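Local coordinates for protein alternansucrase (Leuconostoc mesenteroides, PDB 6HVG) that is a multidomain enzyme of glycoside hydrolase family 70, combining a TIM-barrel domain and a bound calcium ion with choline-binding-type repeats, at residues F1082-Q1087 with M1150-D1155; A613-I618 with N1140-L1145; M441-D446 with P1282-N1287. One frame throughout, in Å; residues are numbered along the deposited sequence.

Contact 1. Residues F1082-Q1087 with M1150-D1155; sequences FELAPQ and MQAIAD
Glu1083 sets its CG anti to the backbone N (chi1 -167°), Ile1153 sets CG2 anti to its own, and these two carbons meet at 3.8 Å as the side chains cross obliquely. They stand on one face of two neighbouring parallel strands, 1081-1083 and 1151-1156, of the eight-stranded sheet that forms the TIM-type barrel of this family.

The strands are joined in register, Phe1082 opposite Ala1152 and Glu1083 opposite Ile1153. Phe1082 bonds through both its N and its O: its N gives a nearly straight bond of 2.7 Å to Gln1151 O, and its O accepts Ile1153 N at 2.9 Å. One step on, the pairing fades, and Leu1084 N reaches Ile1153 O in a weak bond only.

Phe1082 and Ala1152 share the face turned to the helices. The Phe1082 ring leads away from the neighbouring strand to meet Tyr1046 and Phe1074 edge-to-face, while Leu1084 CD1 bends back to Ala1152 CB, 3.9 Å off. Glu1083 and Ile1153 occupy the other face, where the acidic groups gather. Glu1083 OE1 forms a salt bridge with Arg823, and Asp1155 OD1 one with Arg619; these arginines would be expected to ease the repulsion between Glu1083 OE2 and Asp1155 OD2, 4.4 Å apart. A water sits between those two oxygens.

Farther along, Pro1086 and Asp1155, the latter still in its strand, lie side by side, pointing the same way, with CB 3.8 Å from CB. A second water ties the backbones together here, accepting from Asp1155 N and donating to Ala1085 O at 3.1 Å. The same Ala1085 O takes a second bond, from Gln1087 NE2, which stands above its carbonyl plane at 2.8 Å.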
ATOM      1  N   PHE A1082      -6.688  28.614   7.380  1.00 43.59           N
ATOM      2  CA  PHE A1082      -7.580  27.471   7.467  1.00 43.33           C
ATOM      3  C   PHE A1082      -7.337  26.559   6.276  1.00 44.80           C
ATOM      4  O   PHE A1082      -7.603  26.930   5.129  1.00 48.49           O
ATOM      5  CB  PHE A1082      -9.028  27.927   7.460  1.00 44.15           C
ATOM      6  CG  PHE A1082      -9.986  26.920   8.062  1.00 46.53           C
ATOM      7  CD1 PHE A1082     -10.367  25.790   7.353  1.00 46.11           C
ATOM      8  CD2 PHE A1082     -10.512  27.113   9.329  1.00 45.58           C
ATOM      9  CE1 PHE A1082     -11.236  24.882   7.907  1.00 48.07           C
ATOM     10  CE2 PHE A1082     -11.389  26.210   9.884  1.00 47.25           C
ATOM     11  CZ  PHE A1082     -11.756  25.097   9.175  1.00 48.60           C
ATOM     12  N   GLU A1083      -6.799  25.377   6.536  1.00 44.63           N
ATOM     13  CA  GLU A1083      -6.572  24.405   5.475  1.00 44.75           C
ATOM     14  C   GLU A1083      -7.845  23.628   5.307  1.00 42.71           C
ATOM     15  O   GLU A1083      -8.208  22.823   6.161  1.00 41.03           O
ATOM     16  CB  GLU A1083      -5.401  23.473   5.801  1.00 46.88           C
ATOM     17  CG  GLU A1083      -4.926  22.652   4.626  1.00 48.74           C
ATOM     18  CD  GLU A1083      -4.077  21.460   5.040  1.00 53.49           C
ATOM     19  OE1 GLU A1083      -3.181  21.625   5.901  1.00 54.75           O
ATOM     20  OE2 GLU A1083      -4.320  20.341   4.510  1.00 54.28           O
ATOM     21  N   LEU A1084      -8.543  23.909   4.207  1.00 44.92           N
ATOM     22  CA  LEU A1084      -9.801  23.234   3.854  1.00 45.00           C
ATOM     23  C   LEU A1084      -9.499  21.970   3.074  1.00 43.78           C
ATOM     24  O   LEU A1084      -8.531  21.918   2.329  1.00 42.50           O
ATOM     25  CB  LEU A1084     -10.675  24.144   2.985  1.00 45.69           C
ATOM     26  CG  LEU A1084     -11.260  25.380   3.658  1.00 49.02           C
ATOM     27  CD1 LEU A1084     -11.267  26.556   2.725  1.00 51.58           C
ATOM     28  CD2 LEU A1084     -12.665  25.125   4.165  1.00 52.93           C
ATOM     29  N   ALA A1085     -10.366  20.979   3.207  1.00 46.24           N
ATOM     30  CA  ALA A1085     -10.278  19.766   2.416  1.00 46.58           C
ATOM     31  C   ALA A1085     -10.285  20.103   0.922  1.00 45.05           C
ATOM     32  O   ALA A1085     -10.683  21.210   0.534  1.00 42.51           O
ATOM     33  CB  ALA A1085     -11.437  18.851   2.736  1.00 47.37           C
ATOM     34  N   PRO A1086      -9.807  19.165   0.080  1.00 44.06           N
ATOM     35  CA  PRO A1086      -9.905  19.346  -1.364  1.00 44.96           C
ATOM     36  C   PRO A1086     -11.357  19.340  -1.784  1.00 47.60           C
ATOM     37  O   PRO A1086     -12.101  18.411  -1.436  1.00 49.20           O
ATOM     38  CB  PRO A1086      -9.188  18.124  -1.924  1.00 45.30           C
ATOM     39  CG  PRO A1086      -9.269  17.109  -0.828  1.00 45.47           C
ATOM     40  CD  PRO A1086      -9.111  17.918   0.419  1.00 44.54           C
ATOM     41  N   GLN A1087     -11.761  20.373  -2.522  1.00 47.86           N
ATOM     42  CA  GLN A1087     -13.182  20.633  -2.769  1.00 47.04           C
ATOM     43  C   GLN A1087     -13.712  20.029  -4.062  1.00 48.38           C
ATOM     44  O   GLN A1087     -14.840  20.335  -4.486  1.00 49.38           O
ATOM     45  CB  GLN A1087     -13.421  22.134  -2.797  1.00 47.99           C
ATOM     46  CG  GLN A1087     -13.078  22.821  -1.495  1.00 49.33           C
ATOM     47  CD  GLN A1087     -13.970  22.369  -0.378  1.00 50.04           C
ATOM     48  OE1 GLN A1087     -15.186  22.417  -0.508  1.00 52.98           O
ATOM     49  NE2 GLN A1087     -13.375  21.934   0.730  1.00 53.28           N
ATOM     50  N   MET A1150      -8.645  35.274   8.699  1.00 52.46           N
ATOM     51  CA  MET A1150      -7.972  34.006   8.414  1.00 50.99           C
ATOM     52  C   MET A1150      -7.881  33.788   6.915  1.00 49.00           C
ATOM     53  O   MET A1150      -8.751  34.213   6.163  1.00 50.43           O
ATOM     54  CB  MET A1150      -8.746  32.847   9.012  1.00 50.33           C
ATOM     55  CG  MET A1150      -8.621  32.746  10.515  1.00 51.27           C
ATOM     56  SD  MET A1150      -9.551  31.368  11.183  1.00 50.78           S
ATOM     57  CE  MET A1150     -11.187  32.081  11.209  1.00 53.45           C
ATOM     58  N   GLN A1151      -6.812  33.124   6.500  1.00 47.28           N
ATOM     59  CA  GLN A1151      -6.620  32.729   5.118  1.00 46.78           C
ATOM     60  C   GLN A1151      -7.247  31.377   4.818  1.00 43.77           C
ATOM     61  O   GLN A1151      -7.488  30.595   5.709  1.00 45.24           O
ATOM     62  CB  GLN A1151      -5.134  32.644   4.803  1.00 47.80           C
ATOM     63  CG  GLN A1151      -4.361  33.945   4.850  1.00 47.26           C
ATOM     64  CD  GLN A1151      -2.890  33.707   4.624  1.00 51.66           C
ATOM     65  OE1 GLN A1151      -2.494  32.790   3.884  1.00 59.09           O
ATOM     66  NE2 GLN A1151      -2.062  34.525   5.247  1.00 51.78           N
ATOM     67  N   ALA A1152      -7.492  31.109   3.544  1.00 42.85           N
ATOM     68  CA  ALA A1152      -8.024  29.814   3.112  1.00 43.06           C
ATOM     69  C   ALA A1152      -7.030  29.118   2.190  1.00 44.76           C
ATOM     70  O   ALA A1152      -6.566  29.685   1.174  1.00 45.15           O
ATOM     71  CB  ALA A1152      -9.365  29.985   2.402  1.00 42.11           C
ATOM     72  N   ILE A1153      -6.704  27.881   2.539  1.00 45.49           N
ATOM     73  CA  ILE A1153      -5.754  27.081   1.758  1.00 46.30           C
ATOM     74  C   ILE A1153      -6.481  26.121   0.834  1.00 43.75           C
ATOM     75  O   ILE A1153      -7.343  25.355   1.265  1.00 47.00           O
ATOM     76  CB  ILE A1153      -4.782  26.297   2.666  1.00 46.61           C
ATOM     77  CG1 ILE A1153      -3.717  27.226   3.224  1.00 47.80           C
ATOM     78  CG2 ILE A1153      -4.084  25.208   1.901  1.00 47.54           C
ATOM     79  CD1 ILE A1153      -3.020  26.646   4.434  1.00 50.97           C
ATOM     80  N   ALA A1154      -6.104  26.166  -0.434  1.00 42.87           N
ATOM     81  CA  ALA A1154      -6.611  25.249  -1.445  1.00 44.38           C
ATOM     82  C   ALA A1154      -5.713  24.033  -1.536  1.00 43.02           C
ATOM     83  O   ALA A1154      -4.509  24.180  -1.617  1.00 41.60           O
ATOM     84  CB  ALA A1154      -6.639  25.952  -2.798  1.00 46.18           C
ATOM     85  N   ASP A1155      -6.287  22.836  -1.535  1.00 46.56           N
ATOM     86  CA  ASP A1155      -5.502  21.614  -1.748  1.00 46.63           C
ATOM     87  C   ASP A1155      -5.266  21.433  -3.248  1.00 45.45           C
ATOM     88  O   ASP A1155      -6.187  21.149  -3.996  1.00 46.10           O
ATOM     89  CB  ASP A1155      -6.205  20.378  -1.157  1.00 48.20           C
ATOM     90  CG  ASP A1155      -5.233  19.417  -0.476  1.00 51.30           C
ATOM     91  OD1 ASP A1155      -4.112  19.254  -0.959  1.00 54.75           O
ATOM     92  OD2 ASP A1155      -5.580  18.821   0.553  1.00 57.65           O
TER
HETATM   93  O   HOH W   1      -6.179  20.464   2.630  1.00 49.18           O
HETATM   94  O   HOH W   2      -9.422  22.861  -1.756  1.00 77.32           O

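Contact 2. Residues A613-I618 with N1140-L1145; sequences ANFDGI and NAIEAL
Ile1142 drops its CD1 methyl squarely over the centre of the Phe615 ring, a CH-pi contact 3.7 Å from the centroid and only 10° off the ring normal. All six ring carbons are therefore at much the same distance from the methyl, CZ being the nearest. Two torsions build the arrangement: Phe615 holds CG anti to its carbonyl carbon, beside the backbone N (chi1 -77°), and Ile1142 carries CD1 outward at the end of an extended branch (chi2 169°). The CB of Phe615 points away from the helix, but the ring lies nearer to it. The other branch of the isoleucine works on the backbone, with CG2 lying 3.5 Å from Ala613 C and 3.6 Å from Asn614 O. The two side chains cross at about a right angle.

In the barrel, this is where the loop entering strand 617-620 runs under helix 1135-1147, on the outer side of the sheet. Ala1152 and Ala1154 of the adjoining strand touch the Phe615 ring, and Met601 of helix 587-601 packs against it too.

Toward solvent the fit is slacker. Ala613 CA comes no nearer to Glu1143 than 4.5 Å, to its N, and the partly exposed Glu1143 side chain touches Asn610 and Asn612 instead. The CB of Asn614 points away from the helix, and its ND2 is bonded to Ser605 OG.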
ATOM      1  N   ALA A 613     -13.995  35.900  -1.949  1.00 55.07           N
ATOM      2  CA  ALA A 613     -14.222  34.470  -1.828  1.00 50.38           C
ATOM      3  C   ALA A 613     -13.116  33.664  -2.521  1.00 47.83           C
ATOM      4  O   ALA A 613     -13.388  32.617  -3.104  1.00 48.05           O
ATOM      5  CB  ALA A 613     -15.599  34.140  -2.389  1.00 49.34           C
ATOM      6  N   ASN A 614     -11.877  34.152  -2.448  1.00 46.26           N
ATOM      7  CA  ASN A 614     -10.733  33.539  -3.139  1.00 46.03           C
ATOM      8  C   ASN A 614      -9.750  32.860  -2.196  1.00 46.98           C
ATOM      9  O   ASN A 614      -9.465  33.370  -1.131  1.00 52.39           O
ATOM     10  CB  ASN A 614      -9.953  34.595  -3.927  1.00 46.09           C
ATOM     11  CG  ASN A 614     -10.686  35.075  -5.159  1.00 48.61           C
ATOM     12  OD1 ASN A 614     -11.650  34.462  -5.606  1.00 53.90           O
ATOM     13  ND2 ASN A 614     -10.222  36.168  -5.726  1.00 48.29           N
ATOM     14  N   PHE A 615      -9.222  31.705  -2.578  1.00 47.80           N
ATOM     15  CA  PHE A 615      -8.211  31.017  -1.760  1.00 47.42           C
ATOM     16  C   PHE A 615      -6.955  31.891  -1.696  1.00 46.79           C
ATOM     17  O   PHE A 615      -6.658  32.611  -2.641  1.00 46.40           O
ATOM     18  CB  PHE A 615      -7.868  29.633  -2.357  1.00 44.76           C
ATOM     19  CG  PHE A 615      -8.905  28.555  -2.102  1.00 43.07           C
ATOM     20  CD1 PHE A 615      -8.997  27.927  -0.857  1.00 43.04           C
ATOM     21  CD2 PHE A 615      -9.739  28.126  -3.111  1.00 42.00           C
ATOM     22  CE1 PHE A 615      -9.921  26.930  -0.627  1.00 41.10           C
ATOM     23  CE2 PHE A 615     -10.658  27.122  -2.894  1.00 42.79           C
ATOM     24  CZ  PHE A 615     -10.755  26.526  -1.643  1.00 43.67           C
ATOM     25  N   ASP A 616      -6.213  31.805  -0.600  1.00 47.35           N
ATOM     26  CA  ASP A 616      -5.024  32.659  -0.394  1.00 49.31           C
ATOM     27  C   ASP A 616      -3.710  31.936  -0.573  1.00 49.48           C
ATOM     28  O   ASP A 616      -2.727  32.543  -0.965  1.00 49.38           O
ATOM     29  CB  ASP A 616      -5.018  33.263   1.014  1.00 51.12           C
ATOM     30  CG  ASP A 616      -6.313  33.979   1.341  1.00 50.76           C
ATOM     31  OD1 ASP A 616      -6.502  35.143   0.904  1.00 51.09           O
ATOM     32  OD2 ASP A 616      -7.150  33.339   1.991  1.00 50.66           O
ATOM     33  N   GLY A 617      -3.680  30.656  -0.218  1.00 49.59           N
ATOM     34  CA  GLY A 617      -2.477  29.858  -0.339  1.00 48.77           C
ATOM     35  C   GLY A 617      -2.819  28.467  -0.794  1.00 48.52           C
ATOM     36  O   GLY A 617      -3.984  28.149  -0.966  1.00 47.48           O
ATOM     37  N   ILE A 618      -1.814  27.619  -0.951  1.00 48.25           N
ATOM     38  CA  ILE A 618      -2.043  26.233  -1.375  1.00 49.12           C
ATOM     39  C   ILE A 618      -1.285  25.222  -0.528  1.00 45.97           C
ATOM     40  O   ILE A 618      -0.297  25.542   0.091  1.00 43.46           O
ATOM     41  CB  ILE A 618      -1.616  26.026  -2.844  1.00 48.98           C
ATOM     42  CG1 ILE A 618      -0.143  26.374  -3.007  1.00 50.11           C
ATOM     43  CG2 ILE A 618      -2.471  26.872  -3.789  1.00 51.76           C
ATOM     44  CD1 ILE A 618       0.446  25.979  -4.350  1.00 51.53           C
ATOM     45  N   ASN A1140     -18.908  31.214   0.547  1.00 54.17           N
ATOM     46  CA  ASN A1140     -19.343  31.784   1.824  1.00 56.70           C
ATOM     47  C   ASN A1140     -18.387  31.408   2.954  1.00 56.74           C
ATOM     48  O   ASN A1140     -18.094  32.210   3.835  1.00 56.60           O
ATOM     49  CB  ASN A1140     -20.780  31.336   2.191  1.00 58.26           C
ATOM     50  CG  ASN A1140     -21.836  31.899   1.252  1.00 57.52           C
ATOM     51  OD1 ASN A1140     -21.549  32.728   0.379  1.00 59.90           O
ATOM     52  ND2 ASN A1140     -23.057  31.419   1.401  1.00 57.20           N
ATOM     53  N   ALA A1141     -17.913  30.171   2.934  1.00 57.34           N
ATOM     54  CA  ALA A1141     -16.972  29.707   3.938  1.00 54.11           C
ATOM     55  C   ALA A1141     -15.670  30.495   3.853  1.00 53.54           C
ATOM     56  O   ALA A1141     -15.102  30.864   4.869  1.00 58.81           O
ATOM     57  CB  ALA A1141     -16.707  28.226   3.751  1.00 53.62           C
ATOM     58  N   ILE A1142     -15.194  30.732   2.643  1.00 50.49           N
ATOM     59  CA  ILE A1142     -13.941  31.436   2.426  1.00 50.41           C
ATOM     60  C   ILE A1142     -14.066  32.907   2.833  1.00 51.12           C
ATOM     61  O   ILE A1142     -13.174  33.449   3.486  1.00 49.83           O
ATOM     62  CB  ILE A1142     -13.478  31.295   0.948  1.00 51.20           C
ATOM     63  CG1 ILE A1142     -12.926  29.897   0.723  1.00 51.37           C
ATOM     64  CG2 ILE A1142     -12.408  32.317   0.579  1.00 51.33           C
ATOM     65  CD1 ILE A1142     -12.689  29.546  -0.734  1.00 52.56           C
ATOM     66  N   GLU A1143     -15.164  33.550   2.442  1.00 52.72           N
ATOM     67  CA  GLU A1143     -15.419  34.946   2.825  1.00 56.49           C
ATOM     68  C   GLU A1143     -15.457  35.093   4.355  1.00 54.81           C
ATOM     69  O   GLU A1143     -14.794  35.970   4.908  1.00 54.73           O
ATOM     70  CB  GLU A1143     -16.735  35.438   2.218  1.00 60.35           C
ATOM     71  CG  GLU A1143     -16.967  36.934   2.328  1.00 65.33           C
ATOM     72  CD  GLU A1143     -18.207  37.389   1.580  1.00 69.94           C
ATOM     73  OE1 GLU A1143     -19.209  36.635   1.581  1.00 68.19           O
ATOM     74  OE2 GLU A1143     -18.180  38.511   1.013  1.00 76.18           O
ATOM     75  N   ALA A1144     -16.213  34.212   5.011  1.00 49.63           N
ATOM     76  CA  ALA A1144     -16.333  34.198   6.446  1.00 46.65           C
ATOM     77  C   ALA A1144     -14.971  34.114   7.125  1.00 50.29           C
ATOM     78  O   ALA A1144     -14.762  34.699   8.204  1.00 54.28           O
ATOM     79  CB  ALA A1144     -17.226  33.053   6.898  1.00 44.42           C
ATOM     80  N   LEU A1145     -14.042  33.375   6.528  1.00 49.87           N
ATOM     81  CA  LEU A1145     -12.698  33.276   7.102  1.00 49.76           C
ATOM     82  C   LEU A1145     -11.938  34.579   6.915  1.00 50.39           C
ATOM     83  O   LEU A1145     -11.187  34.958   7.786  1.00 50.14           O
ATOM     84  CB  LEU A1145     -11.934  32.107   6.502  1.00 48.55           C
ATOM     85  CG  LEU A1145     -12.487  30.726   6.837  1.00 48.46           C
ATOM     86  CD1 LEU A1145     -11.979  29.686   5.860  1.00 46.04           C
ATOM     87  CD2 LEU A1145     -12.143  30.338   8.272  1.00 49.21           C
TER

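Contact 3. Residues M441-D446 with P1282-N1287; sequences MTWWPD and PLQLQN
Trp443, in the loop leading into helix 447-462, packs against a short turn begun by Pro1282, and so brings together chain segments from near the two ends of the family 70 region. Residues 1283-1285 have helical backbone angles, and Leu1285 N, Gln1286 N and Asn1287 N each bond the carbonyl three residues back. The turn thus presents Pro1282, Gln1284 and Leu1285 to the indole.

Trp443 CG stands anti to the backbone N (chi1 173°), and Pro1282 lies over one face of the ring system. Its CG is 3.5 Å from the centroid of the five-membered ring and 29° off the normal, a CH-pi contact, while its CB comes within 3.4 Å of Trp443 CD1. Gln1284 approaches differently: its chain bends at chi2 (79°), which places CD, and NE2 beyond it lies at the ring edge, near the plane, 3.8 Å from Trp443 CD1. Leu1285 divides its two methyls, CD2 touching Trp443 CB at 4.0 Å and CD1 lying farther off, 4.3 Å from Thr442 CG2. The contact is mainly apolar. Of its polar groups, the indole N-H of Trp443 bonds Ser1307 OG, and Thr442 OG1 bonds Tyr416 OH.

Phe1271 meets the Trp443 ring with its plane roughly perpendicular. On the same loop, Met441 and Trp444 pack on helix 474-495, and Asp446 is the N-cap of helix 447-462. Thr442 touches Asn393 of helix 390-393, whose Thr390 and Pro391 also meet Asn1287, while Leu1283 is bonded through its backbone to Ser1307, just past strand 1301-1304.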
ATOM      1  N   MET A 441     -18.636 -16.183 -30.745  1.00 50.70           N
ATOM      2  CA  MET A 441     -19.576 -17.158 -31.318  1.00 55.57           C
ATOM      3  C   MET A 441     -18.993 -17.834 -32.561  1.00 58.61           C
ATOM      4  O   MET A 441     -19.394 -18.947 -32.901  1.00 65.23           O
ATOM      5  CB  MET A 441     -20.912 -16.465 -31.658  1.00 54.92           C
ATOM      6  CG  MET A 441     -22.065 -17.392 -32.057  1.00 55.34           C
ATOM      7  SD  MET A 441     -23.618 -16.520 -32.428  1.00 56.59           S
ATOM      8  CE  MET A 441     -23.229 -15.754 -34.001  1.00 56.61           C
ATOM      9  N   THR A 442     -18.048 -17.149 -33.214  1.00 60.53           N
ATOM     10  CA  THR A 442     -17.512 -17.505 -34.523  1.00 58.36           C
ATOM     11  C   THR A 442     -15.988 -17.613 -34.589  1.00 57.01           C
ATOM     12  O   THR A 442     -15.459 -18.327 -35.432  1.00 58.14           O
ATOM     13  CB  THR A 442     -17.978 -16.452 -35.539  1.00 62.61           C
ATOM     14  OG1 THR A 442     -19.409 -16.541 -35.663  1.00 62.41           O
ATOM     15  CG2 THR A 442     -17.325 -16.661 -36.920  1.00 68.09           C
ATOM     16  N   TRP A 443     -15.266 -16.908 -33.727  1.00 56.23           N
ATOM     17  CA  TRP A 443     -13.799 -16.902 -33.783  1.00 53.52           C
ATOM     18  C   TRP A 443     -13.197 -17.016 -32.388  1.00 53.35           C
ATOM     19  O   TRP A 443     -13.822 -16.642 -31.415  1.00 53.22           O
ATOM     20  CB  TRP A 443     -13.309 -15.626 -34.471  1.00 52.76           C
ATOM     21  CG  TRP A 443     -11.841 -15.432 -34.431  1.00 51.18           C
ATOM     22  CD1 TRP A 443     -10.933 -15.772 -35.392  1.00 51.30           C
ATOM     23  CD2 TRP A 443     -11.093 -14.853 -33.362  1.00 51.32           C
ATOM     24  NE1 TRP A 443      -9.663 -15.448 -34.985  1.00 54.38           N
ATOM     25  CE2 TRP A 443      -9.732 -14.884 -33.737  1.00 52.54           C
ATOM     26  CE3 TRP A 443     -11.437 -14.332 -32.112  1.00 50.21           C
ATOM     27  CZ2 TRP A 443      -8.714 -14.404 -32.907  1.00 50.17           C
ATOM     28  CZ3 TRP A 443     -10.424 -13.858 -31.284  1.00 49.55           C
ATOM     29  CH2 TRP A 443      -9.083 -13.894 -31.685  1.00 49.27           C
ATOM     30  N   TRP A 444     -11.992 -17.575 -32.309  1.00 52.89           N
ATOM     31  CA  TRP A 444     -11.265 -17.711 -31.065  1.00 48.65           C
ATOM     32  C   TRP A 444      -9.766 -17.454 -31.327  1.00 49.01           C
ATOM     33  O   TRP A 444      -9.285 -17.691 -32.431  1.00 50.93           O
ATOM     34  CB  TRP A 444     -11.516 -19.129 -30.505  1.00 50.14           C
ATOM     35  CG  TRP A 444     -12.971 -19.400 -30.370  1.00 54.35           C
ATOM     36  CD1 TRP A 444     -13.737 -19.183 -29.268  1.00 57.49           C
ATOM     37  CD2 TRP A 444     -13.871 -19.871 -31.394  1.00 56.82           C
ATOM     38  NE1 TRP A 444     -15.047 -19.492 -29.537  1.00 57.51           N
ATOM     39  CE2 TRP A 444     -15.155 -19.915 -30.837  1.00 57.91           C
ATOM     40  CE3 TRP A 444     -13.716 -20.238 -32.720  1.00 55.38           C
ATOM     41  CZ2 TRP A 444     -16.279 -20.330 -31.564  1.00 59.20           C
ATOM     42  CZ3 TRP A 444     -14.832 -20.655 -33.436  1.00 56.58           C
ATOM     43  CH2 TRP A 444     -16.088 -20.697 -32.860  1.00 57.23           C
ATOM     44  N   PRO A 445      -9.024 -16.991 -30.314  1.00 47.24           N
ATOM     45  CA  PRO A 445      -7.596 -16.785 -30.459  1.00 46.04           C
ATOM     46  C   PRO A 445      -6.784 -18.069 -30.591  1.00 46.13           C
ATOM     47  O   PRO A 445      -5.739 -18.064 -31.238  1.00 51.59           O
ATOM     48  CB  PRO A 445      -7.221 -16.044 -29.186  1.00 45.93           C
ATOM     49  CG  PRO A 445      -8.251 -16.426 -28.196  1.00 46.09           C
ATOM     50  CD  PRO A 445      -9.505 -16.626 -28.974  1.00 47.37           C
ATOM     51  N   ASP A 446      -7.261 -19.149 -29.994  1.00 46.17           N
ATOM     52  CA  ASP A 446      -6.526 -20.424 -29.914  1.00 45.49           C
ATOM     53  C   ASP A 446      -7.517 -21.555 -29.551  1.00 43.27           C
ATOM     54  O   ASP A 446      -8.652 -21.309 -29.166  1.00 41.81           O
ATOM     55  CB  ASP A 446      -5.384 -20.328 -28.882  1.00 44.53           C
ATOM     56  CG  ASP A 446      -5.787 -19.522 -27.618  1.00 50.27           C
ATOM     57  OD1 ASP A 446      -6.649 -20.002 -26.850  1.00 51.76           O
ATOM     58  OD2 ASP A 446      -5.271 -18.392 -27.428  1.00 48.03           O
ATOM     59  N   PRO A1282      -9.070 -11.889 -38.840  1.00 46.29           N
ATOM     60  CA  PRO A1282      -8.971 -13.304 -39.112  1.00 46.29           C
ATOM     61  C   PRO A1282      -9.609 -13.583 -40.454  1.00 45.40           C
ATOM     62  O   PRO A1282     -10.561 -12.908 -40.807  1.00 47.54           O
ATOM     63  CB  PRO A1282      -9.790 -13.945 -37.989  1.00 47.19           C
ATOM     64  CG  PRO A1282      -9.882 -12.925 -36.920  1.00 48.23           C
ATOM     65  CD  PRO A1282      -9.875 -11.615 -37.639  1.00 48.73           C
ATOM     66  N   LEU A1283      -9.094 -14.554 -41.198  1.00 43.65           N
ATOM     67  CA  LEU A1283      -9.587 -14.796 -42.555  1.00 42.66           C
ATOM     68  C   LEU A1283     -11.027 -15.309 -42.587  1.00 44.46           C
ATOM     69  O   LEU A1283     -11.714 -15.074 -43.560  1.00 46.32           O
ATOM     70  CB  LEU A1283      -8.646 -15.745 -43.305  1.00 42.99           C
ATOM     71  CG  LEU A1283      -7.218 -15.235 -43.599  1.00 42.20           C
ATOM     72  CD1 LEU A1283      -6.358 -16.383 -44.081  1.00 42.64           C
ATOM     73  CD2 LEU A1283      -7.192 -14.127 -44.605  1.00 42.04           C
ATOM     74  N   GLN A1284     -11.490 -15.995 -41.538  1.00 46.75           N
ATOM     75  CA  GLN A1284     -12.877 -16.491 -41.477  1.00 50.21           C
ATOM     76  C   GLN A1284     -13.843 -15.326 -41.630  1.00 52.99           C
ATOM     77  O   GLN A1284     -14.919 -15.468 -42.245  1.00 55.13           O
ATOM     78  CB  GLN A1284     -13.226 -17.121 -40.112  1.00 53.51           C
ATOM     79  CG  GLN A1284     -12.356 -18.246 -39.629  1.00 52.34           C
ATOM     80  CD  GLN A1284     -11.068 -17.774 -39.039  1.00 50.21           C
ATOM     81  OE1 GLN A1284     -10.462 -16.801 -39.516  1.00 46.67           O
ATOM     82  NE2 GLN A1284     -10.615 -18.481 -38.007  1.00 52.08           N
ATOM     83  N   LEU A1285     -13.493 -14.203 -41.008  1.00 51.97           N
ATOM     84  CA  LEU A1285     -14.373 -13.063 -40.945  1.00 54.41           C
ATOM     85  C   LEU A1285     -14.477 -12.338 -42.267  1.00 55.61           C
ATOM     86  O   LEU A1285     -15.471 -11.646 -42.475  1.00 61.67           O
ATOM     87  CB  LEU A1285     -13.944 -12.096 -39.845  1.00 56.47           C
ATOM     88  CG  LEU A1285     -14.305 -12.489 -38.403  1.00 55.20           C
ATOM     89  CD1 LEU A1285     -15.769 -12.843 -38.237  1.00 58.38           C
ATOM     90  CD2 LEU A1285     -13.490 -13.660 -37.975  1.00 55.36           C
ATOM     91  N   GLN A1286     -13.509 -12.526 -43.165  1.00 56.43           N
ATOM     92  CA  GLN A1286     -13.562 -11.936 -44.509  1.00 57.36           C
ATOM     93  C   GLN A1286     -13.999 -12.909 -45.594  1.00 57.19           C
ATOM     94  O   GLN A1286     -13.832 -12.641 -46.785  1.00 55.71           O
ATOM     95  CB  GLN A1286     -12.202 -11.397 -44.887  1.00 56.91           C
ATOM     96  CG  GLN A1286     -11.647 -10.359 -43.944  1.00 58.26           C
ATOM     97  CD  GLN A1286     -10.291  -9.889 -44.409  1.00 59.71           C
ATOM     98  OE1 GLN A1286      -9.406 -10.698 -44.695  1.00 67.11           O
ATOM     99  NE2 GLN A1286     -10.130  -8.580 -44.531  1.00 59.80           N
ATOM    100  N   ASN A1287     -14.588 -14.021 -45.171  1.00 59.95           N
ATOM    101  CA  ASN A1287     -15.005 -15.110 -46.068  1.00 56.35           C
ATOM    102  C   ASN A1287     -13.861 -15.608 -46.905  1.00 56.60           C
ATOM    103  O   ASN A1287     -14.002 -15.734 -48.114  1.00 65.43           O
ATOM    104  CB  ASN A1287     -16.187 -14.695 -46.960  1.00 54.33           C
ATOM    105  CG  ASN A1287     -16.881 -15.891 -47.617  1.00 54.32           C
ATOM    106  OD1 ASN A1287     -16.834 -17.009 -47.135  1.00 54.69           O
ATOM    107  ND2 ASN A1287     -17.478 -15.657 -48.758  1.00 54.58           N
TER

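In the fold
Contacts 1 and 2 are direct neighbours, their centres about 7 Å apart, and contact 3 stands alone, its centre about 57 Å from that of contact 1 and 61 Å from that of contact 2. The first two share the barrel sheet, where strand 1151-1156 lies between 617-620 and 1081-1083, and helix 1135-1147 leads straight into it; Leu1145 O probably accepts a bond from Met1150 N at this turn. Along the chain the order is 441-446, 613-618, 1082-1087, 1140-1145, 1150-1155, 1282-1287. Contact 3 therefore brackets the others in sequence, bringing distant parts of the family 70 region together about 43 Å, at the nearest atoms, from contact 1.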